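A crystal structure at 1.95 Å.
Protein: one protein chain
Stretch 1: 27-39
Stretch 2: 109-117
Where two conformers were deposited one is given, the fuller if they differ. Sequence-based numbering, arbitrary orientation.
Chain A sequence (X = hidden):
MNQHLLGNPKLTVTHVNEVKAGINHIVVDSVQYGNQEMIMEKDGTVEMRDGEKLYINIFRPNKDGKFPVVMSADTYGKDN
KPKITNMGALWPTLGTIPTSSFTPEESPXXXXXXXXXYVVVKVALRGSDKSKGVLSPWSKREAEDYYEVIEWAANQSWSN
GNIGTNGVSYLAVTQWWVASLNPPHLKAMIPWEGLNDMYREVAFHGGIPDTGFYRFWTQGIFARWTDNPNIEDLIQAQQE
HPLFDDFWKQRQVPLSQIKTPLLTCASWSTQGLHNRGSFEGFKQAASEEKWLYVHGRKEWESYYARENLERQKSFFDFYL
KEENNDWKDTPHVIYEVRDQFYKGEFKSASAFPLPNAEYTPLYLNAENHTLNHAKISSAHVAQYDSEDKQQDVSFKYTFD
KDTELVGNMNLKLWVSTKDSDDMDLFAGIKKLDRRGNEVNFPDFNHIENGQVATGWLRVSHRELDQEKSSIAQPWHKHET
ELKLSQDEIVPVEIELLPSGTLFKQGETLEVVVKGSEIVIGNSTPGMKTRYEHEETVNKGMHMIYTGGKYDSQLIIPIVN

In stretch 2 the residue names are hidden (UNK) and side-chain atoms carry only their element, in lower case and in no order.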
# COMPACT_ATOMS: atom_id res chain seq x y z
N VAL A 27 -4.36 -15.81 -29.31
CA VAL A 27 -4.07 -16.97 -28.46
C VAL A 27 -3.11 -16.46 -27.36
O VAL A 27 -2.02 -15.97 -27.67
CB VAL A 27 -3.44 -18.13 -29.28
CG1 VAL A 27 -3.03 -19.30 -28.42
CG2 VAL A 27 -4.39 -18.60 -30.43
N VAL A 28 -3.50 -16.67 -26.11
CA VAL A 28 -2.80 -16.12 -24.92
C VAL A 28 -2.00 -17.25 -24.30
O VAL A 28 -2.47 -18.37 -24.21
CB VAL A 28 -3.83 -15.50 -23.88
CG1 VAL A 28 -3.13 -15.12 -22.49
CG2 VAL A 28 -4.53 -14.30 -24.47
N ASP A 29 -0.79 -16.92 -23.85
CA ASP A 29 0.06 -17.85 -23.11
C ASP A 29 -0.38 -17.84 -21.64
O ASP A 29 0.22 -17.21 -20.80
CB ASP A 29 1.54 -17.47 -23.24
CG ASP A 29 1.81 -15.96 -22.97
OD1 ASP A 29 1.01 -15.06 -23.25
OD2 ASP A 29 2.83 -15.68 -22.41
N SER A 30 -1.49 -18.50 -21.35
CA SER A 30 -2.00 -18.50 -19.98
C SER A 30 -1.05 -19.29 -19.07
O SER A 30 -0.57 -20.35 -19.43
CB SER A 30 -3.41 -19.13 -19.90
OG SER A 30 -3.77 -19.30 -18.54
N VAL A 31 -0.79 -18.75 -17.89
CA VAL A 31 0.04 -19.37 -16.84
C VAL A 31 -0.63 -20.64 -16.27
O VAL A 31 0.05 -21.58 -15.87
CB VAL A 31 0.27 -18.24 -15.73
CG1 VAL A 31 0.60 -18.79 -14.36
CG2 VAL A 31 1.34 -17.31 -16.24
N GLN A 32 -1.97 -20.62 -16.16
CA GLN A 32 -2.73 -21.68 -15.54
C GLN A 32 -3.29 -22.68 -16.55
O GLN A 32 -3.41 -23.85 -16.27
CB GLN A 32 -3.91 -21.05 -14.76
CG GLN A 32 -3.44 -20.04 -13.72
CD GLN A 32 -3.24 -18.60 -14.22
OE1 GLN A 32 -3.67 -18.22 -15.35
NE2 GLN A 32 -2.58 -17.78 -13.36
N TYR A 33 -3.66 -22.18 -17.74
CA TYR A 33 -4.53 -22.89 -18.63
C TYR A 33 -3.99 -23.08 -20.06
O TYR A 33 -4.77 -23.26 -21.00
CB TYR A 33 -5.90 -22.17 -18.71
CG TYR A 33 -6.52 -21.86 -17.35
CD1 TYR A 33 -6.76 -22.88 -16.42
CD2 TYR A 33 -6.87 -20.55 -17.00
CE1 TYR A 33 -7.33 -22.63 -15.23
CE2 TYR A 33 -7.49 -20.28 -15.80
CZ TYR A 33 -7.70 -21.30 -14.91
OH TYR A 33 -8.32 -21.03 -13.69
N GLY A 34 -2.69 -22.99 -20.23
CA GLY A 34 -2.06 -23.28 -21.52
C GLY A 34 -2.43 -22.27 -22.62
O GLY A 34 -2.70 -21.10 -22.35
N ASN A 35 -2.43 -22.71 -23.87
CA ASN A 35 -2.76 -21.82 -24.97
C ASN A 35 -4.27 -21.55 -25.07
O ASN A 35 -5.07 -22.46 -25.38
CB ASN A 35 -2.30 -22.37 -26.29
CG ASN A 35 -0.80 -22.36 -26.41
OD1 ASN A 35 -0.09 -21.84 -25.55
ND2 ASN A 35 -0.30 -23.03 -27.42
N GLN A 36 -4.66 -20.30 -24.83
CA GLN A 36 -6.08 -19.96 -24.73
C GLN A 36 -6.52 -18.94 -25.78
O GLN A 36 -6.06 -17.80 -25.77
CB GLN A 36 -6.37 -19.41 -23.33
CG GLN A 36 -6.34 -20.47 -22.27
CD GLN A 36 -7.51 -21.39 -22.32
OE1 GLN A 36 -8.58 -20.97 -22.74
NE2 GLN A 36 -7.33 -22.65 -21.92
N GLU A 37 -7.41 -19.37 -26.65
CA GLU A 37 -8.05 -18.53 -27.67
C GLU A 37 -9.11 -17.60 -27.06
O GLU A 37 -9.90 -17.99 -26.24
CB GLU A 37 -8.79 -19.42 -28.71
CG GLU A 37 -8.00 -20.51 -29.37
CD GLU A 37 -8.88 -21.66 -29.98
OE1 GLU A 37 -9.07 -22.75 -29.33
OE2 GLU A 37 -9.34 -21.47 -31.13
N MSE A 38 -9.11 -16.36 -27.52
CA MSE A 38 -10.04 -15.40 -27.11
C MSE A 38 -9.99 -14.28 -28.12
O MSE A 38 -9.14 -14.30 -29.02
CB MSE A 38 -9.71 -14.89 -25.70
CG MSE A 38 -8.42 -14.10 -25.61
SE MSE A 38 -8.07 -13.74 -23.67
CE MSE A 38 -7.63 -15.63 -23.05
N ILE A 39 -10.88 -13.32 -27.92
CA ILE A 39 -10.90 -12.08 -28.66
C ILE A 39 -10.22 -10.97 -27.86
O ILE A 39 -10.42 -10.84 -26.66
CB ILE A 39 -12.33 -11.68 -29.01
CG1 ILE A 39 -12.87 -12.58 -30.12
CG2 ILE A 39 -12.41 -10.20 -29.37
CD1 ILE A 39 -14.38 -12.40 -30.40
N UNK A 109 -4.84 -10.68 -15.21
CA UNK A 109 -4.28 -11.37 -16.38
C UNK A 109 -5.43 -11.96 -17.17
O UNK A 109 -6.19 -12.80 -16.65
o UNK A 109 -3.00 -13.10 -18.21
c UNK A 109 -2.67 -13.25 -17.01
o UNK A 109 -1.73 -13.98 -16.64
c UNK A 109 -3.37 -12.52 -15.89
N UNK A 110 -5.63 -11.52 -18.39
CA UNK A 110 -6.71 -12.16 -19.14
C UNK A 110 -6.55 -13.67 -19.38
O UNK A 110 -7.55 -14.35 -19.61
c UNK A 110 -6.73 -11.39 -20.45
c UNK A 110 -5.52 -10.66 -20.51
c UNK A 110 -5.01 -10.42 -19.15
N UNK A 111 -5.33 -14.19 -19.31
CA UNK A 111 -5.08 -15.61 -19.45
C UNK A 111 -5.62 -16.40 -18.24
O UNK A 111 -5.76 -17.64 -18.32
N UNK A 112 -5.91 -15.70 -17.15
CA UNK A 112 -6.57 -16.36 -15.97
C UNK A 112 -8.06 -16.12 -16.01
O UNK A 112 -8.86 -17.04 -15.86
c UNK A 112 -6.70 -17.72 -13.06
c UNK A 112 -5.97 -15.89 -14.62
c UNK A 112 -8.30 -16.07 -11.60
c UNK A 112 -8.22 -17.39 -11.26
c UNK A 112 -7.41 -18.22 -12.00
c UNK A 112 -6.74 -16.39 -13.40
c UNK A 112 -7.57 -15.57 -12.67
N UNK A 113 -8.46 -14.88 -16.23
CA UNK A 113 -9.87 -14.54 -16.07
C UNK A 113 -10.72 -14.96 -17.25
O UNK A 113 -11.80 -15.51 -17.06
c UNK A 113 -10.06 -13.07 -15.76
c UNK A 113 -9.53 -12.72 -14.41
c UNK A 113 -9.60 -12.52 -10.83
c UNK A 113 -9.29 -12.48 -12.16
n UNK A 113 -8.17 -12.00 -12.80
c UNK A 113 -11.71 -13.52 -11.45
c UNK A 113 -11.40 -13.46 -12.77
c UNK A 113 -10.17 -12.94 -13.15
c UNK A 113 -8.33 -12.17 -14.13
c UNK A 113 -10.81 -13.06 -10.48
N UNK A 114 -10.25 -14.71 -18.46
CA UNK A 114 -11.06 -14.98 -19.63
C UNK A 114 -11.40 -16.47 -19.82
O UNK A 114 -12.53 -16.78 -20.15
c UNK A 114 -10.56 -14.28 -20.91
c UNK A 114 -11.47 -14.61 -22.07
c UNK A 114 -10.57 -12.78 -20.68
N UNK A 115 -10.49 -17.39 -19.56
CA UNK A 115 -10.86 -18.81 -19.67
C UNK A 115 -11.89 -19.22 -18.63
O UNK A 115 -12.57 -20.21 -18.79
c UNK A 115 -9.03 -17.24 -19.48
c UNK A 115 -8.55 -18.58 -19.94
c UNK A 115 -9.57 -19.54 -19.44
N UNK A 116 -12.00 -18.45 -17.57
CA UNK A 116 -13.05 -18.69 -16.54
C UNK A 116 -14.36 -17.94 -16.87
O UNK A 116 -15.24 -17.76 -16.00
n UNK A 116 -12.06 -20.44 -14.35
c UNK A 116 -11.55 -19.29 -14.59
c UNK A 116 -12.52 -18.29 -15.16
o UNK A 116 -10.34 -19.04 -14.37
N UNK A 117 -14.51 -17.53 -18.14
CA UNK A 117 -15.72 -16.86 -18.64
C UNK A 117 -16.00 -15.56 -17.93
O UNK A 117 -17.16 -15.27 -17.55
c UNK A 117 -16.97 -17.77 -18.56
o UNK A 117 -16.54 -18.94 -20.55
c UNK A 117 -16.75 -19.09 -19.34
o UNK A 117 -16.78 -20.22 -18.76
O HOH W 1 -2.47 -16.51 -17.23
O HOH W 2 -2.33 -14.64 -13.82

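Position 109 carries two side-chain carbons, the second bearing two oxygens: a carboxylate on a short stem. It makes no direct contact with stretch 1 and reaches it through water. One oxygen receives a bond from the backbone N of position 111, the cap of a helix that starts at the next residue. Two carbons and a carboxylate make this Asp109. Its OD1 takes the capping bond, 2.8 Å from the N of position 111, while OD2 accepts from water 1 at 2.7 Å and water 2 at 3.0 Å. Water 1 also donates to Gln32 OE1 (2.8 Å) and accepts from Val31 N (2.9 Å).

Position 110 has three carbons that close a ring onto its own backbone N, which leaves that nitrogen no hydrogen. Its CB lies 4.2 Å from Met38 SE, the selenium of a selenomethionine. This is Pro110, in the first turn of the helix, where a missing donor costs little.

Position 111 has no side-chain atoms. Its CA packs 3.6 Å from Val28 CG1 and lies 4.3 Å from Ser30 CA. A CB built here would point toward stretch 1 and fall 3.0 Å from Val28 CG1, a clash, and 3.1 Å from Ser30 CA. The residue is Gly111. The bare backbone permits this approach, and Ser30 OG donates a hydrogen bond of 2.6 Å to Gly111 O.

Position 112 shows one carbon and then a six-carbon ring without heteroatoms. The ring meets Tyr33, and CB is 3.4 Å from Gln32 OE1. This is Phe112. With chi1 at t, it sets CE1 3.4 Å from Tyr33 OH and CD1 3.8 Å from Tyr33 CE2.

Position 113 bears one carbon followed by fused five- and six-membered rings holding eight carbons and one nitrogen. Its CA-to-CB bond points away from stretch 1, and the buried ring makes no contact there. The indole identifies Trp113.

Position 114 has one carbon carrying two more, a beta-branched side chain whose CB sits 3.8 Å from Met38 SE. It is Val114.

Position 115 repeats the ring of three carbons closed onto the backbone N. Its CB meets Tyr33 CD2 at 3.8 Å, and the ring also nears Gln36. This is Pro115, with CG 3.7 Å from Gln36 OE1.

Position 116 has two carbons, the second carrying one oxygen and one nitrogen. The end of this side chain comes nearer to stretch 1 than its sideways CA-to-CB bond suggests, approaching Tyr33. The amide makes it Asn116.

Position 117 has two carbons and a terminal pair of oxygens, out of reach of stretch 1: Asp117.

The contact joins a close backbone approach to apolar packing. Gly111 lets the short helix settle against Val28 and Ser30, and Ser30 OG, which also accepts from Tyr33 N at 3.0 Å, ties the loop to Gly111 O. Tyr33 packs on Phe112 and Pro115, while Met38 meets Pro110, Val114 and Pro115. Water 1 links Asp109 to Gln32 and Val31, so the capping residue also helps hold the loop.

Stretch 2, residues 109-117: DPGFWVPND
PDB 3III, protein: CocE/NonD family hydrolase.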